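PDB 2X4K: 4-oxalocrotonate tautomerase, which belongs to the tautomerase enzymes of the MIF clan, small proteins built on a beta-alpha-beta unit, and is assembled here from six copies of the chain. Local coordinates for residues A[17-22]-A[43-48]; A[29-32]-A[37-40]. All coordinates share one frame; numbering follows the deposited sequence.

How the contacts relate
Both contacts draw on helix 16-34, near opposite ends of it, and their centres lie about 17 Å apart. Contact 1 is buried: the first turns of the helix meet strand 42-48 within the beta-alpha-beta unit, through aliphatic side chains and without a hydrogen bond across. Contact 2 lies at the surface, where a later turn of the helix faces the loop leading to that same strand; its chemistry is ionic, a salt bridge whose carboxylate also binds zinc. The segments of contact 2 fall within the part of the chain that contact 1 brackets. The third subunit touches both, so each sits partly against an interface of the assembly.

Contact 1: residues A[17-22]-A[43-48]; sequences EQLKNL and VVIEEM
Ile45, on strand 42-48, projects from the sheet toward Leu19 and Leu22, one helical turn apart on helix 16-34, and so joins the helix and second strand of a beta-alpha-beta unit. The side chain forks at CB. Its CG2 branch meets Leu19 CD2 at 3.8 Å, while CG1, set beside the backbone N (chi1 -54°), runs toward Leu22 CD2. At the tip, CD1 lies 4.0 Å from Leu22 CD2 and as far from the backbone O of Leu19. The same methyl is modelled 3.3 Å from Leu19 CD2, but both residues were deposited in two conformers, so this tightness is doubtful. The axes of segments 17-22 and 43-48 come within 10.1 Å of each other. Val23 and Leu10 also pack on Ile45, as does His52 of the second subunit. At the margin, Glu47 turns its carboxylate toward Leu19 CD1 in a loose approach; OE1 hydrogen-bonds to His52 of the second subunit, and OE2 accepts from Gly13 N. No hydrogen bond joins 17-22 to 43-48, so these two segments hold each other by aliphatic contact, while the carboxylate beside it ties the strand to a neighbouring loop and subunit.

Contact 2: residues A[29-32]-A[37-40]; sequences AVEK and NRQA. With ZN (zinc ion), chain F; ACT (acetate ion), chain G.
Glu31, on the last part of helix 16-34, reaches across to Arg38 in the short 3-10 turn that follows, on the connection from the helix to strand 42-48 of the beta-alpha-beta unit. The turn itself is closed by Ala40 N bonding to Asn37 O at 3.0 Å. The ionic part of the contact is a single-oxygen salt bridge: Arg38 NH1 donates to Glu31 OE1 over 2.8 Å at an N-H...O angle of 159°. The carboxylate oxygen lies at the edge of the guanidinium, close to its plane, although the two flat groups are turned 64° against each other. Arg38 NH1 also bridges to Asp28, one turn earlier on the helix, and NE hydrogen-bonds to the backbone O of Ala56 of the second subunit, so the guanidinium links helix, turn and interface.

Van der Waals contact accompanies the salt bridge. The two side chains lie nearly perpendicular, and Glu31 OE1 rests against the methylenes of Arg38, 3.3 Å from CG, beside the extended chain that carries the guanidinium back along the helix toward Asp28.

Metal binding occupies the other carboxylate oxygen. Glu31 extends with CG anti to the backbone N (chi1 -176°), and OE2 binds the zinc ion at 1.9 Å; OE1 stays 2.9 Å from the metal. With a cation at each oxygen, the carboxylate is probably stabilised in its charged form.

A further hydrogen bond lies apart from this pair: Lys32 NZ donates to OXT of an acetate ion, probably a component of the crystallisation solution, at 2.7 Å.

Contact 1: residues A[17-22]-A[43-48]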
loop_
_atom_site.group_PDB
_atom_site.type_symbol
_atom_site.label_atom_id
_atom_site.label_comp_id
_atom_site.label_asym_id
_atom_site.label_seq_id
_atom_site.Cartn_x
_atom_site.Cartn_y
_atom_site.Cartn_z
ATOM N N GLU A 17 5.579 -8.572 22.254
ATOM C CA GLU A 17 6.406 -7.494 22.800
ATOM C C GLU A 17 7.234 -6.821 21.712
ATOM O O GLU A 17 7.376 -5.598 21.714
ATOM C CB GLU A 17 7.324 -8.001 23.914
ATOM C CG GLU A 17 7.817 -6.891 24.851
ATOM C CD GLU A 17 6.725 -6.355 25.768
ATOM O OE1 GLU A 17 5.643 -6.978 25.846
ATOM O OE2 GLU A 17 6.948 -5.308 26.414
ATOM N N GLN A 18 7.786 -7.604 20.789
ATOM C CA GLN A 18 8.504 -7.029 19.647
ATOM C C GLN A 18 7.593 -6.103 18.833
ATOM O O GLN A 18 8.011 -5.013 18.453
ATOM C CB GLN A 18 9.138 -8.124 18.769
ATOM C CG GLN A 18 10.415 -8.723 19.362
ATOM C CD GLN A 18 11.042 -9.783 18.475
ATOM O OE1 GLN A 18 10.375 -10.719 18.056
ATOM N NE2 GLN A 18 12.334 -9.642 18.199
ATOM N N LEU A 19 6.357 -6.553 18.580
ATOM C CA LEU A 19 5.329 -5.757 17.886
ATOM C C LEU A 19 5.024 -4.473 18.649
ATOM O O LEU A 19 4.986 -3.386 18.069
ATOM C CB LEU A 19 4.013 -6.547 17.746
ATOM C CG LEU A 19 3.858 -7.677 16.723
ATOM C CD1 LEU A 19 2.529 -8.400 16.920
ATOM C CD2 LEU A 19 3.961 -7.142 15.308
ATOM N N LYS A 20 4.797 -4.613 19.952
ATOM C CA LYS A 20 4.486 -3.480 20.823
ATOM C C LYS A 20 5.598 -2.433 20.742
ATOM O O LYS A 20 5.338 -1.245 20.538
ATOM C CB LYS A 20 4.323 -3.959 22.269
ATOM C CG LYS A 20 3.931 -2.866 23.244
ATOM C CD LYS A 20 3.581 -3.455 24.601
ATOM C CE LYS A 20 3.423 -2.371 25.647
ATOM N NZ LYS A 20 4.735 -1.802 26.045
ATOM N N ASN A 21 6.834 -2.893 20.873
ATOM C CA ASN A 21 7.989 -2.013 20.840
ATOM C C ASN A 21 8.196 -1.399 19.464
ATOM O O ASN A 21 8.542 -0.227 19.368
ATOM C CB ASN A 21 9.246 -2.760 21.283
ATOM C CG ASN A 21 9.199 -3.152 22.739
ATOM O OD1 ASN A 21 8.501 -2.536 23.544
ATOM N ND2 ASN A 21 9.938 -4.191 23.082
ATOM N N LEU A 22 7.990 -2.179 18.405
ATOM C CA LEU A 22 8.093 -1.657 17.048
ATOM C C LEU A 22 7.141 -0.480 16.849
ATOM O O LEU A 22 7.530 0.569 16.330
ATOM C CB LEU A 22 7.787 -2.777 16.055
ATOM C CG LEU A 22 7.764 -2.434 14.571
ATOM C CD1 LEU A 22 9.111 -1.925 14.095
ATOM C CD2 LEU A 22 7.323 -3.668 13.779
ATOM N N VAL A 43 0.448 3.513 12.905
ATOM C CA VAL A 43 1.307 2.425 12.469
ATOM C C VAL A 43 0.485 1.165 12.262
ATOM O O VAL A 43 -0.315 0.790 13.118
ATOM C CB VAL A 43 2.442 2.146 13.474
ATOM C CG1 VAL A 43 3.335 0.998 12.987
ATOM C CG2 VAL A 43 3.253 3.400 13.717
ATOM N N VAL A 44 0.691 0.519 11.122
ATOM C CA VAL A 44 0.108 -0.773 10.820
ATOM C C VAL A 44 1.228 -1.748 10.502
ATOM O O VAL A 44 2.138 -1.413 9.749
ATOM C CB VAL A 44 -0.844 -0.687 9.615
ATOM C CG1 VAL A 44 -1.337 -2.074 9.203
ATOM C CG2 VAL A 44 -2.010 0.255 9.926
ATOM N N ILE A 45 1.140 -2.938 11.090
ATOM C CA ILE A 45 2.093 -4.004 10.841
ATOM C C ILE A 45 1.409 -5.099 10.031
ATOM O O ILE A 45 0.319 -5.557 10.384
ATOM C CB ILE A 45 2.627 -4.600 12.155
ATOM C CG1 ILE A 45 3.200 -3.507 13.059
ATOM C CG2 ILE A 45 3.710 -5.628 11.863
ATOM C CD1 ILE A 45 3.401 -3.964 14.481
ATOM N N GLU A 46 2.047 -5.500 8.934
ATOM C CA GLU A 46 1.586 -6.606 8.111
ATOM C C GLU A 46 2.653 -7.672 8.127
ATOM O O GLU A 46 3.749 -7.454 7.622
ATOM C CB GLU A 46 1.362 -6.160 6.672
ATOM C CG GLU A 46 0.290 -5.118 6.504
ATOM C CD GLU A 46 -0.033 -4.890 5.053
ATOM O OE1 GLU A 46 0.876 -4.487 4.295
ATOM O OE2 GLU A 46 -1.190 -5.153 4.655
ATOM N N GLU A 47 2.334 -8.825 8.698
ATOM C CA GLU A 47 3.275 -9.931 8.743
ATOM C C GLU A 47 3.162 -10.754 7.461
ATOM O O GLU A 47 2.066 -10.940 6.920
ATOM C CB GLU A 47 3.048 -10.776 9.999
ATOM C CG GLU A 47 3.424 -10.033 11.282
ATOM C CD GLU A 47 3.307 -10.887 12.537
ATOM O OE1 GLU A 47 2.302 -10.741 13.253
ATOM O OE2 GLU A 47 4.212 -11.698 12.819
ATOM N N MET A 48 4.305 -11.224 6.971
ATOM C CA MET A 48 4.378 -11.969 5.720
ATOM C C MET A 48 4.966 -13.346 5.942
ATOM O O MET A 48 5.953 -13.504 6.660
ATOM C CB MET A 48 5.292 -11.251 4.719
ATOM C CG MET A 48 5.029 -9.779 4.498
ATOM S SD MET A 48 6.152 -9.127 3.251
ATOM C CE MET A 48 7.677 -8.896 4.159
#

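Contact 2: residues A[29-32]-A[37-40]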
loop_
_atom_site.group_PDB
_atom_site.type_symbol
_atom_site.label_atom_id
_atom_site.label_comp_id
_atom_site.label_asym_id
_atom_site.label_seq_id
_atom_site.Cartn_x
_atom_site.Cartn_y
_atom_site.Cartn_z
ATOM N N ALA A 29 10.403 7.615 16.231
ATOM C CA ALA A 29 11.266 7.989 15.115
ATOM C C ALA A 29 10.600 8.990 14.185
ATOM O O ALA A 29 11.217 9.971 13.770
ATOM C CB ALA A 29 11.678 6.748 14.328
ATOM N N VAL A 30 9.347 8.729 13.829
ATOM C CA VAL A 30 8.604 9.630 12.952
ATOM C C VAL A 30 8.423 10.983 13.641
ATOM O O VAL A 30 8.663 12.039 13.052
ATOM C CB VAL A 30 7.245 9.023 12.566
ATOM C CG1 VAL A 30 6.385 10.048 11.825
ATOM C CG2 VAL A 30 7.455 7.771 11.713
ATOM N N GLU A 31 8.020 10.943 14.903
ATOM C CA GLU A 31 7.759 12.165 15.652
ATOM C C GLU A 31 8.994 13.055 15.733
ATOM O O GLU A 31 8.922 14.254 15.473
ATOM C CB GLU A 31 7.299 11.813 17.057
ATOM C CG GLU A 31 6.910 13.022 17.884
ATOM C CD GLU A 31 6.584 12.674 19.316
ATOM O OE1 GLU A 31 6.274 11.508 19.624
ATOM O OE2 GLU A 31 6.642 13.598 20.151
ATOM N N LYS A 32 10.131 12.481 16.112
ATOM C CA LYS A 32 11.295 13.309 16.374
ATOM C C LYS A 32 11.917 13.857 15.099
ATOM O O LYS A 32 12.500 14.928 15.128
ATOM C CB LYS A 32 12.317 12.578 17.234
ATOM C CG LYS A 32 13.076 11.487 16.574
ATOM C CD LYS A 32 13.934 10.811 17.612
ATOM C CE LYS A 32 14.849 9.783 17.015
ATOM N NZ LYS A 32 15.597 9.071 18.086
ATOM N N ASN A 37 2.775 15.757 15.253
ATOM C CA ASN A 37 2.092 15.500 16.515
ATOM C C ASN A 37 1.954 14.003 16.719
ATOM O O ASN A 37 1.507 13.301 15.817
ATOM C CB ASN A 37 0.692 16.108 16.495
ATOM C CG ASN A 37 0.703 17.613 16.393
ATOM O OD1 ASN A 37 1.662 18.270 16.793
ATOM N ND2 ASN A 37 -0.374 18.172 15.856
ATOM N N ARG A 38 2.307 13.519 17.906
ATOM C CA ARG A 38 2.291 12.088 18.155
ATOM C C ARG A 38 0.905 11.474 17.936
ATOM O O ARG A 38 0.794 10.364 17.441
ATOM C CB ARG A 38 2.788 11.772 19.559
ATOM C CG ARG A 38 3.188 10.326 19.720
ATOM C CD ARG A 38 3.683 10.008 21.102
ATOM N NE ARG A 38 4.031 8.595 21.221
ATOM C CZ ARG A 38 5.215 8.069 20.904
ATOM N NH1 ARG A 38 6.197 8.823 20.438
ATOM N NH2 ARG A 38 5.422 6.768 21.040
ATOM N N GLN A 39 -0.145 12.211 18.289
ATOM C CA GLN A 39 -1.518 11.713 18.164
ATOM C C GLN A 39 -1.966 11.520 16.708
ATOM O O GLN A 39 -3.002 10.906 16.449
ATOM C CB GLN A 39 -2.502 12.640 18.891
ATOM C CG GLN A 39 -2.617 14.062 18.327
ATOM C CD GLN A 39 -1.722 15.070 19.039
ATOM O OE1 GLN A 39 -0.576 14.774 19.387
ATOM N NE2 GLN A 39 -2.243 16.277 19.244
ATOM N N ALA A 40 -1.199 12.069 15.772
ATOM C CA ALA A 40 -1.506 11.955 14.353
ATOM C C ALA A 40 -0.682 10.869 13.663
ATOM O O ALA A 40 -0.784 10.717 12.443
ATOM C CB ALA A 40 -1.252 13.292 13.676
HETATM ZN ZN ZN F . 6.367 13.199 22.004
HETATM C C ACT G . 17.457 6.263 18.417
HETATM O O ACT G . 17.727 5.459 17.485
HETATM O OXT ACT G . 17.787 7.460 18.244
HETATM C CH3 ACT G . 16.774 5.812 19.670
#